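Local coordinates for protein NDP-rhamnosyltransferase (Saccharopolyspora spinosa, PDB 3TSA) that belongs to the glycosyltransferases of the GT-B fold, in which two domains built round parallel beta sheets are joined into one chain, at residues R323-A327 with A328-I332; V19-C22 with W23-A27; C333-D336 with E337-S341; R108-A112 with W113-V117. All blocks are in the same frame, centred on the assembly; numbering follows the deposited sequence.

Contact 1: R323-A327 with A328-I332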
ATOM      1  N   ARG A 323       7.294  13.436 -27.974  1.00 11.51           N
ATOM      2  CA  ARG A 323       8.207  13.482 -29.076  1.00 11.89           C
ATOM      3  C   ARG A 323       9.126  12.237 -29.065  1.00 10.67           C
ATOM      4  O   ARG A 323       9.376  11.631 -30.147  1.00 12.60           O
ATOM      5  CB  ARG A 323       9.075  14.770 -29.065  1.00 11.72           C
ATOM      6  CG  ARG A 323       8.351  16.030 -29.492  1.00 20.13           C
ATOM      7  CD  ARG A 323       9.416  17.147 -29.722  1.00 21.69           C
ATOM      8  NE  ARG A 323      10.237  17.446 -28.509  1.00 22.63           N
ATOM      9  CZ  ARG A 323       9.992  18.531 -27.766  1.00 18.74           C
ATOM     10  NH1 ARG A 323       8.958  19.287 -28.071  1.00 16.33           N
ATOM     11  NH2 ARG A 323      10.736  18.805 -26.725  1.00 20.30           N
ATOM     12  N   ASN A 324       9.525  11.845 -27.875  1.00 12.14           N
ATOM     13  CA  ASN A 324      10.538  10.798 -27.856  1.00 11.70           C
ATOM     14  C   ASN A 324       9.884   9.457 -28.057  1.00 11.96           C
ATOM     15  O   ASN A 324      10.433   8.589 -28.763  1.00 12.95           O
ATOM     16  CB  ASN A 324      11.310  10.839 -26.537  1.00 11.71           C
ATOM     17  CG  ASN A 324      12.158  12.158 -26.402  1.00 11.59           C
ATOM     18  OD1 ASN A 324      12.266  12.998 -27.345  1.00 14.43           O
ATOM     19  ND2 ASN A 324      12.637  12.370 -25.181  1.00 14.03           N
ATOM     20  N   LEU A 325       8.673   9.300 -27.532  1.00 10.91           N
ATOM     21  CA  LEU A 325       7.891   8.085 -27.795  1.00 10.74           C
ATOM     22  C   LEU A 325       7.621   7.897 -29.308  1.00 13.07           C
ATOM     23  O   LEU A 325       7.758   6.817 -29.861  1.00 12.33           O
ATOM     24  CB  LEU A 325       6.540   8.198 -27.082  1.00 11.63           C
ATOM     25  CG  LEU A 325       5.746   6.864 -27.252  1.00 17.22           C
ATOM     26  CD1 LEU A 325       6.260   5.834 -26.333  1.00 12.23           C
ATOM     27  CD2 LEU A 325       4.296   6.974 -27.000  1.00 14.82           C
ATOM     28  N   ALA A 326       7.196   8.956 -29.974  1.00 13.21           N
ATOM     29  CA  ALA A 326       6.971   8.910 -31.438  1.00 14.12           C
ATOM     30  C   ALA A 326       8.242   8.610 -32.183  1.00 13.73           C
ATOM     31  O   ALA A 326       8.224   7.821 -33.109  1.00 15.62           O
ATOM     32  CB  ALA A 326       6.369  10.267 -31.925  1.00 13.98           C
ATOM     33  N   ALA A 327       9.337   9.232 -31.776  1.00 14.59           N
ATOM     34  CA  ALA A 327      10.615   8.939 -32.462  1.00 15.31           C
ATOM     35  C   ALA A 327      10.958   7.473 -32.356  1.00 14.23           C
ATOM     36  O   ALA A 327      11.524   6.884 -33.295  1.00 14.99           O
ATOM     37  CB  ALA A 327      11.740   9.832 -31.953  1.00 14.91           C
ATOM     38  N   ALA A 328      10.595   6.869 -31.219  1.00 13.43           N
ATOM     39  CA  ALA A 328      10.775   5.405 -30.965  1.00 14.10           C
ATOM     40  C   ALA A 328       9.935   4.504 -31.815  1.00 13.61           C
ATOM     41  O   ALA A 328      10.149   3.271 -31.825  1.00 14.02           O
ATOM     42  CB  ALA A 328      10.568   5.065 -29.490  1.00 10.28           C
ATOM     43  N   GLY A 329       8.945   5.068 -32.530  1.00 11.76           N
ATOM     44  CA  GLY A 329       8.012   4.289 -33.341  1.00 12.78           C
ATOM     45  C   GLY A 329       6.832   3.748 -32.525  1.00 11.64           C
ATOM     46  O   GLY A 329       6.056   2.995 -33.058  1.00 15.41           O
ATOM     47  N   ALA A 330       6.768   4.062 -31.222  1.00 12.21           N
ATOM     48  CA  ALA A 330       5.845   3.392 -30.275  1.00 11.55           C
ATOM     49  C   ALA A 330       4.573   4.192 -30.097  1.00 13.52           C
ATOM     50  O   ALA A 330       3.764   3.892 -29.202  1.00 14.54           O
ATOM     51  CB  ALA A 330       6.542   3.171 -28.841  1.00 15.15           C
ATOM     52  N   GLY A 331       4.422   5.254 -30.888  1.00 13.52           N
ATOM     53  CA  GLY A 331       3.189   6.073 -30.706  1.00 13.71           C
ATOM     54  C   GLY A 331       3.190   7.210 -31.701  1.00 13.20           C
ATOM     55  O   GLY A 331       4.095   7.324 -32.587  1.00 14.21           O
ATOM     56  N   ILE A 332       2.151   8.020 -31.555  1.00 13.35           N
ATOM     57  CA  ILE A 332       2.025   9.225 -32.395  1.00 13.76           C
ATOM     58  C   ILE A 332       1.869  10.396 -31.420  1.00 13.13           C
ATOM     59  O   ILE A 332       1.161  10.285 -30.421  1.00 12.98           O
ATOM     60  CB  ILE A 332       0.842   9.071 -33.371  1.00 13.51           C
ATOM     61  CG1 ILE A 332       1.206   8.093 -34.520  1.00 15.53           C
ATOM     62  CG2 ILE A 332       0.505  10.464 -34.026  1.00 16.14           C
ATOM     63  CD1 ILE A 332       0.047   7.780 -35.401  1.00 20.80           C
TER
HETATM   64  O   HOH W   1       5.928   7.147 -34.604  1.00 27.52           O
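Ala326 O and Gly331 O are bridged by one water molecule that donates to both, while the turn between them closes the C-terminal end of helix 318-327. Three backbone bonds do the closing. Ala328 N still follows the helical pattern, donating to Asn324 O at 3.0 Å. Gly329, with a positive phi of 85°, then turns the chain back in a Schellman motif. Of its two bonds, one runs from Ala330 N to Leu325 O at 3.2 Å. The other joins Gly329 N to Ala326 O at 2.9 Å. Ala326 O thus accepts both a peptide N-H and the water, which lies 2.8 Å from it. Gly331 O takes the water at 2.7 Å and also faces Ala326 CA in a CA-H...O contact of 3.5 Å. Beneath the turn Leu325, its CG anti to the backbone N (chi1 -175°), lays CD1 against Ala330 CB at 3.7 Å and CD2 beside Gly331 CA. The amide of Asn324 is engaged elsewhere, ND2 donating to Leu186 O. Within the beta-alpha-beta unit of strand 309-311, helix 318-327 and strand 331-333, Leu325 packs on Val311, and both Leu325 and Ala330 rest on Leu366 of helix 358-371.

Contact 2: V19-C22 with W23-A27; sequences VPLC and WALQA
Four successive i to i+4 backbone bonds run through helix 19-27, from Trp23 N to Val19 O, Ala24 N to Pro20 O, Leu25 N to Leu21 O and Gln26 N to Cys22 O, with lengths between 2.7 and 3.0 Å. One turn apart on the same side, Val19 and Trp23 meet through a CH-pi contact: Val19 CG1 sits over the face of the indole, 3.8 Å from the centroid of the six-membered ring and 19° off its normal. Trp23 CG lies beside its own backbone N (chi1 -81°), which folds the indole back along the preceding turn, and Val19 O comes over the same ring system, 3.6 Å from Trp23 CG. Together with helix 12-16, this helix lies in the connection from strand 3-7 to strand 31-36, the beta-alpha-beta order of a Rossmann-like domain; Cys22 lies against Val6 and Ile34 of those strands. Leu25 CD1 approaches Leu21 CG at 4.4 Å and Leu21 O at 3.5 Å. The indole N-H of Trp23 is satisfied by Ala47 O, and Tyr202 meets the ring edge-to-face. Trp23 also stacks on Trp23 of the second subunit, while Ala24 packs on Ala27 of that subunit.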
ATOM      1  N   VAL A  19       5.433   5.059  -5.062  1.00 13.84           N
ATOM      2  CA  VAL A  19       4.715   4.154  -4.108  1.00 13.42           C
ATOM      3  C   VAL A  19       5.310   2.717  -4.028  1.00 13.00           C
ATOM      4  O   VAL A  19       5.565   2.225  -2.898  1.00 10.87           O
ATOM      5  CB  VAL A  19       3.204   4.160  -4.381  1.00 12.81           C
ATOM      6  CG1 VAL A  19       2.547   2.869  -3.899  1.00 13.12           C
ATOM      7  CG2 VAL A  19       2.473   5.379  -3.818  1.00 12.71           C
ATOM      8  N   PRO A  20       5.621   2.087  -5.172  1.00 13.76           N
ATOM      9  CA  PRO A  20       6.195   0.756  -5.147  1.00 14.13           C
ATOM     10  C   PRO A  20       7.537   0.744  -4.362  1.00 13.50           C
ATOM     11  O   PRO A  20       7.842  -0.268  -3.630  1.00 14.37           O
ATOM     12  CB  PRO A  20       6.415   0.484  -6.646  1.00 13.92           C
ATOM     13  CG  PRO A  20       5.167   1.133  -7.237  1.00 15.96           C
ATOM     14  CD  PRO A  20       5.087   2.414  -6.516  1.00 15.92           C
ATOM     15  N   LEU A  21       8.355   1.803  -4.537  1.00 13.27           N
ATOM     16  CA  LEU A  21       9.606   1.884  -3.770  1.00 13.22           C
ATOM     17  C   LEU A  21       9.314   2.011  -2.248  1.00 15.21           C
ATOM     18  O   LEU A  21      10.019   1.413  -1.408  1.00 13.06           O
ATOM     19  CB  LEU A  21      10.470   3.077  -4.248  1.00 14.58           C
ATOM     20  CG  LEU A  21      11.851   3.184  -3.610  1.00 17.66           C
ATOM     21  CD1 LEU A  21      12.737   1.908  -3.734  1.00 20.96           C
ATOM     22  CD2 LEU A  21      12.605   4.353  -4.267  1.00 18.36           C
ATOM     23  N   CYS A  22       8.311   2.809  -1.898  1.00 15.60           N
ATOM     24  CA  CYS A  22       7.928   2.970  -0.478  1.00 15.04           C
ATOM     25  C   CYS A  22       7.537   1.584   0.072  1.00 15.72           C
ATOM     26  O   CYS A  22       7.912   1.260   1.238  1.00 14.50           O
ATOM     27  CB  CYS A  22       6.753   3.938  -0.335  1.00 12.56           C
ATOM     28  SG  CYS A  22       7.292   5.640  -0.579  1.00 15.88           S
ATOM     29  N   TRP A  23       6.808   0.801  -0.735  1.00 16.65           N
ATOM     30  CA  TRP A  23       6.298  -0.498  -0.296  1.00 17.02           C
ATOM     31  C   TRP A  23       7.487  -1.439  -0.227  1.00 15.19           C
ATOM     32  O   TRP A  23       7.531  -2.230   0.684  1.00 14.63           O
ATOM     33  CB  TRP A  23       5.454  -1.120  -1.339  1.00 20.30           C
ATOM     34  CG  TRP A  23       4.098  -0.662  -1.419  1.00 22.02           C
ATOM     35  CD1 TRP A  23       3.349  -0.006  -0.418  1.00 20.43           C
ATOM     36  CD2 TRP A  23       3.240  -0.857  -2.548  1.00 29.27           C
ATOM     37  NE1 TRP A  23       2.087   0.228  -0.936  1.00 26.18           N
ATOM     38  CE2 TRP A  23       1.987  -0.304  -2.217  1.00 27.24           C
ATOM     39  CE3 TRP A  23       3.406  -1.485  -3.832  1.00 24.71           C
ATOM     40  CZ2 TRP A  23       0.882  -0.358  -3.144  1.00 24.80           C
ATOM     41  CZ3 TRP A  23       2.384  -1.431  -4.736  1.00 24.67           C
ATOM     42  CH2 TRP A  23       1.130  -0.864  -4.393  1.00 22.48           C
ATOM     43  N   ALA A  24       8.425  -1.375  -1.208  1.00 14.91           N
ATOM     44  CA  ALA A  24       9.671  -2.190  -1.142  1.00 14.65           C
ATOM     45  C   ALA A  24      10.413  -1.956   0.180  1.00 14.40           C
ATOM     46  O   ALA A  24      10.904  -2.909   0.764  1.00 13.23           O
ATOM     47  CB  ALA A  24      10.632  -1.849  -2.308  1.00 13.67           C
ATOM     48  N   LEU A  25      10.537  -0.685   0.579  1.00 13.96           N
ATOM     49  CA  LEU A  25      11.197  -0.272   1.822  1.00 14.22           C
ATOM     50  C   LEU A  25      10.488  -0.927   3.020  1.00 15.18           C
ATOM     51  O   LEU A  25      11.149  -1.580   3.827  1.00 14.34           O
ATOM     52  CB  LEU A  25      11.236   1.279   1.936  1.00 12.88           C
ATOM     53  CG  LEU A  25      12.317   1.842   1.004  1.00 14.26           C
ATOM     54  CD1 LEU A  25      12.048   3.310   0.746  1.00 15.17           C
ATOM     55  CD2 LEU A  25      13.720   1.671   1.626  1.00 14.99           C
ATOM     56  N   GLN A  26       9.151  -0.802   3.111  1.00 14.10           N
ATOM     57  CA  GLN A  26       8.434  -1.303   4.287  1.00 15.63           C
ATOM     58  C   GLN A  26       8.471  -2.830   4.246  1.00 14.35           C
ATOM     59  O   GLN A  26       8.606  -3.451   5.303  1.00 18.00           O
ATOM     60  CB  GLN A  26       7.001  -0.772   4.240  1.00 14.10           C
ATOM     61  CG  GLN A  26       7.049   0.756   4.493  1.00 14.98           C
ATOM     62  CD  GLN A  26       5.656   1.362   4.813  1.00 19.62           C
ATOM     63  OE1 GLN A  26       4.653   0.786   4.528  1.00 23.91           O
ATOM     64  NE2 GLN A  26       5.665   2.467   5.511  1.00 17.68           N
ATOM     65  N   ALA A  27       8.433  -3.451   3.057  1.00 14.87           N
ATOM     66  CA  ALA A  27       8.467  -4.903   2.979  1.00 15.80           C
ATOM     67  C   ALA A  27       9.842  -5.528   3.382  1.00 15.44           C
ATOM     68  O   ALA A  27       9.907  -6.730   3.682  1.00 16.20           O
ATOM     69  CB  ALA A  27       8.119  -5.359   1.560  1.00 15.97           C
TER

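Contact 3: C333-D336 with E337-S341; sequences CLPD and EQAQS
An N-cap begins the short helix 337-340: Asp336, the residue just before it, turns its carboxylate back over the first turn. Asp336 CG stands between the backbone N and the carbonyl carbon (chi1 51°), which brings OD1 within 3.1 Å of Ala339 N, met nearly along the C-O axis. A second donor, Gln338 NE2, reaches the same Asp336 OD1 at 2.9 Å on its syn lone pair. The Gln338 chain bends at chi2 to get there, and its amide plane stands 74° from the carboxylate plane. These two bonds hold OD1, while the backbone carbonyl Asp336 O receives Gln340 N at 2.9 Å. On another side of the turn, Gln340 runs back along the incoming loop, and NE2 gives a straight bond to Leu334 O, 2.9 Å long with an angle of 167° at the hydrogen; the acceptor lies in the amide plane. Gln340 NE2 also bonds Pro313 O, tying the turn to the loop after strand 309-311. Ala339 CB points toward the incoming loop, 3.7 Å from Pro335 CD and 3.9 Å from Leu334 CB. Leu334 continues onto Phe346 of helix 343-354. A side-chain acceptor taking the N-H three residues ahead is characteristic of an Asp N-cap.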
ATOM      1  N   CYS A 333       2.546  11.523 -31.712  1.00 13.76           N
ATOM      2  CA  CYS A 333       2.435  12.720 -30.923  1.00 14.64           C
ATOM      3  C   CYS A 333       1.535  13.760 -31.679  1.00 14.30           C
ATOM      4  O   CYS A 333       1.774  13.994 -32.889  1.00 14.71           O
ATOM      5  CB  CYS A 333       3.883  13.258 -30.739  1.00 15.14           C
ATOM      6  SG  CYS A 333       3.868  14.956 -30.009  1.00 17.06           S
ATOM      7  N   LEU A 334       0.502  14.322 -31.047  1.00 12.71           N
ATOM      8  CA  LEU A 334      -0.153  15.557 -31.611  1.00 11.76           C
ATOM      9  C   LEU A 334       0.400  16.723 -30.780  1.00 12.61           C
ATOM     10  O   LEU A 334      -0.015  16.927 -29.633  1.00 14.23           O
ATOM     11  CB  LEU A 334      -1.699  15.467 -31.554  1.00 13.84           C
ATOM     12  CG  LEU A 334      -2.335  14.151 -32.056  1.00 15.13           C
ATOM     13  CD1 LEU A 334      -3.864  14.155 -31.938  1.00 15.02           C
ATOM     14  CD2 LEU A 334      -1.912  13.947 -33.520  1.00 20.34           C
ATOM     15  N   PRO A 335       1.323  17.514 -31.366  1.00 12.52           N
ATOM     16  CA  PRO A 335       2.254  18.260 -30.470  1.00 13.58           C
ATOM     17  C   PRO A 335       1.752  19.586 -29.988  1.00 12.94           C
ATOM     18  O   PRO A 335       2.358  20.175 -29.106  1.00 13.04           O
ATOM     19  CB  PRO A 335       3.478  18.491 -31.347  1.00 13.93           C
ATOM     20  CG  PRO A 335       2.922  18.545 -32.740  1.00 14.65           C
ATOM     21  CD  PRO A 335       1.861  17.426 -32.726  1.00 15.23           C
ATOM     22  N   ASP A 336       0.633  20.020 -30.530  1.00 13.41           N
ATOM     23  CA  ASP A 336       0.155  21.389 -30.182  1.00 14.37           C
ATOM     24  C   ASP A 336      -1.335  21.483 -30.427  1.00 14.03           C
ATOM     25  O   ASP A 336      -1.959  20.490 -30.808  1.00 11.82           O
ATOM     26  CB  ASP A 336       0.926  22.487 -30.988  1.00 12.77           C
ATOM     27  CG  ASP A 336       0.931  22.197 -32.432  1.00 15.04           C
ATOM     28  OD1 ASP A 336      -0.037  21.604 -32.932  1.00 15.33           O
ATOM     29  OD2 ASP A 336       1.937  22.594 -33.096  1.00 17.45           O
ATOM     30  N   GLU A 337      -1.947  22.648 -30.123  1.00 11.98           N
ATOM     31  CA  GLU A 337      -3.359  22.750 -30.224  1.00 15.13           C
ATOM     32  C   GLU A 337      -3.938  22.551 -31.628  1.00 13.08           C
ATOM     33  O   GLU A 337      -4.992  21.886 -31.803  1.00 13.42           O
ATOM     34  CB  GLU A 337      -3.832  24.086 -29.618  1.00 11.19           C
ATOM     35  CG  GLU A 337      -5.344  24.000 -29.406  1.00 12.83           C
ATOM     36  CD  GLU A 337      -5.954  25.404 -29.126  1.00 19.88           C
ATOM     37  OE1 GLU A 337      -5.506  26.394 -29.741  1.00 18.56           O
ATOM     38  OE2 GLU A 337      -6.908  25.480 -28.293  1.00 19.22           O
ATOM     39  N   GLN A 338      -3.212  23.073 -32.643  1.00 14.47           N
ATOM     40  CA  GLN A 338      -3.634  22.882 -34.015  1.00 14.56           C
ATOM     41  C   GLN A 338      -3.716  21.408 -34.433  1.00 15.07           C
ATOM     42  O   GLN A 338      -4.689  21.032 -35.149  1.00 15.74           O
ATOM     43  CB  GLN A 338      -2.822  23.728 -35.007  1.00 13.88           C
ATOM     44  CG  GLN A 338      -1.417  23.378 -35.200  1.00 13.85           C
ATOM     45  CD  GLN A 338      -1.232  22.172 -36.128  1.00 15.50           C
ATOM     46  OE1 GLN A 338      -1.944  22.018 -37.132  1.00 17.20           O
ATOM     47  NE2 GLN A 338      -0.234  21.336 -35.829  1.00 16.84           N
ATOM     48  N   ALA A 339      -2.749  20.588 -33.978  1.00 14.65           N
ATOM     49  CA  ALA A 339      -2.841  19.148 -34.215  1.00 14.35           C
ATOM     50  C   ALA A 339      -3.925  18.492 -33.376  1.00 12.71           C
ATOM     51  O   ALA A 339      -4.675  17.623 -33.843  1.00 13.93           O
ATOM     52  CB  ALA A 339      -1.461  18.494 -33.936  1.00 13.22           C
ATOM     53  N   GLN A 340      -3.981  18.842 -32.111  1.00 12.52           N
ATOM     54  CA  GLN A 340      -4.908  18.142 -31.193  1.00 13.41           C
ATOM     55  C   GLN A 340      -6.381  18.377 -31.537  1.00 14.93           C
ATOM     56  O   GLN A 340      -7.230  17.509 -31.282  1.00 14.74           O
ATOM     57  CB  GLN A 340      -4.627  18.452 -29.725  1.00 11.29           C
ATOM     58  CG  GLN A 340      -3.246  18.000 -29.277  1.00 13.46           C
ATOM     59  CD  GLN A 340      -2.865  18.473 -27.931  1.00 12.51           C
ATOM     60  OE1 GLN A 340      -3.679  18.925 -27.114  1.00 12.28           O
ATOM     61  NE2 GLN A 340      -1.566  18.344 -27.650  1.00 10.32           N
ATOM     62  N   SER A 341      -6.664  19.558 -32.111  1.00 14.24           N
ATOM     63  CA  SER A 341      -8.017  19.997 -32.494  1.00 15.65           C
ATOM     64  C   SER A 341      -8.315  19.653 -33.965  1.00 16.15           C
ATOM     65  O   SER A 341      -9.361  20.064 -34.448  1.00 18.97           O
ATOM     66  CB  SER A 341      -8.192  21.526 -32.288  1.00 14.75           C
ATOM     67  OG  SER A 341      -7.280  22.267 -33.066  1.00 14.69           O
TER

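Contact 4: R108-A112 with W113-V117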
ATOM      1  N   ARG A 108      11.050  20.911  11.968  1.00 21.41           N
ATOM      2  CA  ARG A 108      10.364  20.336  13.171  1.00 23.89           C
ATOM      3  C   ARG A 108      10.136  18.828  13.012  1.00 23.04           C
ATOM      4  O   ARG A 108      10.395  18.023  13.913  1.00 23.84           O
ATOM      5  CB  ARG A 108       9.032  21.050  13.427  1.00 24.63           C
ATOM      6  CG  ARG A 108       9.305  22.358  14.214  1.00 30.84           C
ATOM      7  CD  ARG A 108       8.237  23.417  14.023  1.00 39.57           C
ATOM      8  NE  ARG A 108       6.873  22.923  13.927  1.00 45.31           N
ATOM      9  CZ  ARG A 108       5.924  23.491  13.181  1.00 48.12           C
ATOM     10  NH1 ARG A 108       6.185  24.598  12.461  1.00 47.50           N
ATOM     11  NH2 ARG A 108       4.705  22.946  13.160  1.00 46.53           N
ATOM     12  N   LEU A 109       9.697  18.471  11.817  1.00 22.00           N
ATOM     13  CA  LEU A 109       9.372  17.067  11.482  1.00 20.27           C
ATOM     14  C   LEU A 109      10.645  16.243  11.514  1.00 20.15           C
ATOM     15  O   LEU A 109      10.686  15.157  12.081  1.00 20.97           O
ATOM     16  CB  LEU A 109       8.656  16.987  10.138  1.00 21.09           C
ATOM     17  CG  LEU A 109       8.392  15.565   9.581  1.00 19.08           C
ATOM     18  CD1 LEU A 109       7.623  14.620  10.603  1.00 19.65           C
ATOM     19  CD2 LEU A 109       7.692  15.542   8.221  1.00 17.59           C
ATOM     20  N   ALA A 110      11.698  16.730  10.872  1.00 19.31           N
ATOM     21  CA  ALA A 110      12.966  15.969  10.923  1.00 21.76           C
ATOM     22  C   ALA A 110      13.503  15.762  12.342  1.00 22.22           C
ATOM     23  O   ALA A 110      14.026  14.685  12.707  1.00 22.60           O
ATOM     24  CB  ALA A 110      13.993  16.712  10.066  1.00 21.75           C
ATOM     25  N   GLU A 111      13.354  16.791  13.161  1.00 22.91           N
ATOM     26  CA  GLU A 111      13.835  16.689  14.555  1.00 26.24           C
ATOM     27  C   GLU A 111      13.009  15.715  15.378  1.00 25.76           C
ATOM     28  O   GLU A 111      13.575  14.959  16.220  1.00 27.77           O
ATOM     29  CB  GLU A 111      13.838  18.084  15.217  1.00 26.89           C
ATOM     30  CG  GLU A 111      14.294  18.079  16.716  1.00 35.76           C
ATOM     31  CD  GLU A 111      15.838  17.853  16.974  1.00 47.10           C
ATOM     32  OE1 GLU A 111      16.498  16.934  16.394  1.00 48.59           O
ATOM     33  OE2 GLU A 111      16.407  18.598  17.817  1.00 51.59           O
ATOM     34  N   ALA A 112      11.695  15.739  15.153  1.00 24.36           N
ATOM     35  CA  ALA A 112      10.718  14.781  15.752  1.00 23.97           C
ATOM     36  C   ALA A 112      10.970  13.341  15.295  1.00 24.51           C
ATOM     37  O   ALA A 112      11.219  12.411  16.122  1.00 24.60           O
ATOM     38  CB  ALA A 112       9.292  15.213  15.454  1.00 25.86           C
ATOM     39  N   TRP A 113      10.946  13.119  13.995  1.00 21.44           N
ATOM     40  CA  TRP A 113      10.950  11.758  13.492  1.00 19.98           C
ATOM     41  C   TRP A 113      12.364  11.176  13.229  1.00 20.00           C
ATOM     42  O   TRP A 113      12.542   9.912  13.151  1.00 21.19           O
ATOM     43  CB  TRP A 113      10.063  11.715  12.244  1.00 17.36           C
ATOM     44  CG  TRP A 113       9.666  10.296  11.826  1.00 21.86           C
ATOM     45  CD1 TRP A 113       8.770   9.460  12.463  1.00 20.75           C
ATOM     46  CD2 TRP A 113      10.117   9.581  10.664  1.00 17.96           C
ATOM     47  NE1 TRP A 113       8.633   8.264  11.766  1.00 19.77           N
ATOM     48  CE2 TRP A 113       9.427   8.315  10.642  1.00 15.46           C
ATOM     49  CE3 TRP A 113      11.016   9.880   9.648  1.00 16.10           C
ATOM     50  CZ2 TRP A 113       9.648   7.349   9.658  1.00 17.85           C
ATOM     51  CZ3 TRP A 113      11.226   8.924   8.649  1.00 11.57           C
ATOM     52  CH2 TRP A 113      10.569   7.672   8.663  1.00 14.89           C
ATOM     53  N   ARG A 114      13.377  12.061  13.095  1.00 21.05           N
ATOM     54  CA  ARG A 114      14.785  11.630  12.896  1.00 20.70           C
ATOM     55  C   ARG A 114      14.989  10.646  11.736  1.00 20.14           C
ATOM     56  O   ARG A 114      15.429   9.496  11.925  1.00 21.75           O
ATOM     57  CB  ARG A 114      15.352  11.037  14.223  1.00 23.44           C
ATOM     58  CG  ARG A 114      15.372  12.046  15.402  1.00 30.17           C
ATOM     59  CD  ARG A 114      16.515  11.653  16.396  1.00 41.34           C
ATOM     60  NE  ARG A 114      16.723  12.632  17.475  1.00 48.91           N
ATOM     61  CZ  ARG A 114      17.115  13.899  17.303  1.00 51.08           C
ATOM     62  NH1 ARG A 114      17.373  14.379  16.086  1.00 51.73           N
ATOM     63  NH2 ARG A 114      17.242  14.692  18.360  1.00 50.03           N
ATOM     64  N   PRO A 115      14.705  11.076  10.522  1.00 19.16           N
ATOM     65  CA  PRO A 115      14.955  10.246   9.374  1.00 17.95           C
ATOM     66  C   PRO A 115      16.436   9.991   9.155  1.00 18.63           C
ATOM     67  O   PRO A 115      17.324  10.822   9.566  1.00 20.64           O
ATOM     68  CB  PRO A 115      14.349  11.090   8.221  1.00 18.46           C
ATOM     69  CG  PRO A 115      14.571  12.466   8.662  1.00 17.68           C
ATOM     70  CD  PRO A 115      14.111  12.368  10.121  1.00 17.92           C
ATOM     71  N   SER A 116      16.752   8.863   8.550  1.00 19.28           N
ATOM     72  CA  SER A 116      18.127   8.678   8.148  1.00 19.22           C
ATOM     73  C   SER A 116      18.418   8.969   6.701  1.00 18.97           C
ATOM     74  O   SER A 116      19.581   9.074   6.320  1.00 19.22           O
ATOM     75  CB  SER A 116      18.654   7.300   8.519  1.00 20.91           C
ATOM     76  OG  SER A 116      17.872   6.310   7.952  1.00 20.35           O
ATOM     77  N   VAL A 117      17.391   9.140   5.876  1.00 17.22           N
ATOM     78  CA  VAL A 117      17.672   9.360   4.484  1.00 16.00           C
ATOM     79  C   VAL A 117      16.371  10.049   3.994  1.00 14.65           C
ATOM     80  O   VAL A 117      15.259   9.807   4.579  1.00 14.44           O
ATOM     81  CB  VAL A 117      17.932   8.019   3.746  1.00 15.53           C
ATOM     82  CG1 VAL A 117      16.775   7.099   3.872  1.00 20.78           C
ATOM     83  CG2 VAL A 117      18.300   8.250   2.252  1.00 19.27           C
TER
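Glu111 and Arg114 form a salt bridge at the C-terminal end of helix 82-113, where the chain leaves the helix for strand 117-121 of the Rossmann-like N-terminal domain. Arg114 is the first residue to abandon helical geometry, with a positive phi of 53°. Its backbone N nevertheless keeps Ala110 O at 2.7 Å, and Trp113 N bonds Leu109 O one step earlier. Followed outward, the arginine turns back along the last helical turn. Arg114 CB lies at the margin of contact with Ala110 O. CG, placed beside the backbone N (chi1 -61°), comes 3.5 Å from Glu111 O. From CG to NE the chain is extended, and NE lies 4.1 Å from Glu111 O. The guanidinium is carried above that same carbonyl, so that Glu111 O lies over the centre of one face of the group. Arg114 CZ comes 3.2 Å from Glu111 OE1. At the tip, Glu111 OE1 stands 2.7 Å from Arg114 NH1 and 3.1 Å from Arg114 NH2; its link to NH1 is a weak hydrogen bond, bent at the hydrogen. The carboxylate stands almost upright to the guanidinium, with the planes 88° apart, so the two groups do not pair flat. Leu109 and Trp113 lie side by side, pointing the same way, with Leu109 CD1 nearest Trp113 CB, and both residues pack on Leu33 of strand 31-36. Trp113 also meets Phe208 of the second subunit edge-to-face. Arg114 O accepts from Arg3 NE, joining the turn to strand 3-7. Pro115 CD rests 3.5 Å from Ala110 O.

In the fold
From the N terminus the chain first forms contact 2, inside helix 19-27, the second of two helices between strands 3-7 and 31-36, then contact 4, at the end of helix 82-113 before strand 117-121. Both belong to the seven-stranded sheet domain and touch the second subunit; their nearest atoms are about 7 Å apart. Contact 1 follows in the six-stranded sheet domain, closing the turn from helix 318-327 into strand 331-333, and contact 3 begins where that strand ends. These two touch, Ala326 CB packing against Cys333 N. All four are in series, neither nested nor crossed. The pairs lie on opposite sides of the chain's centre, contacts 3 and 4 being about 46 Å apart between centres.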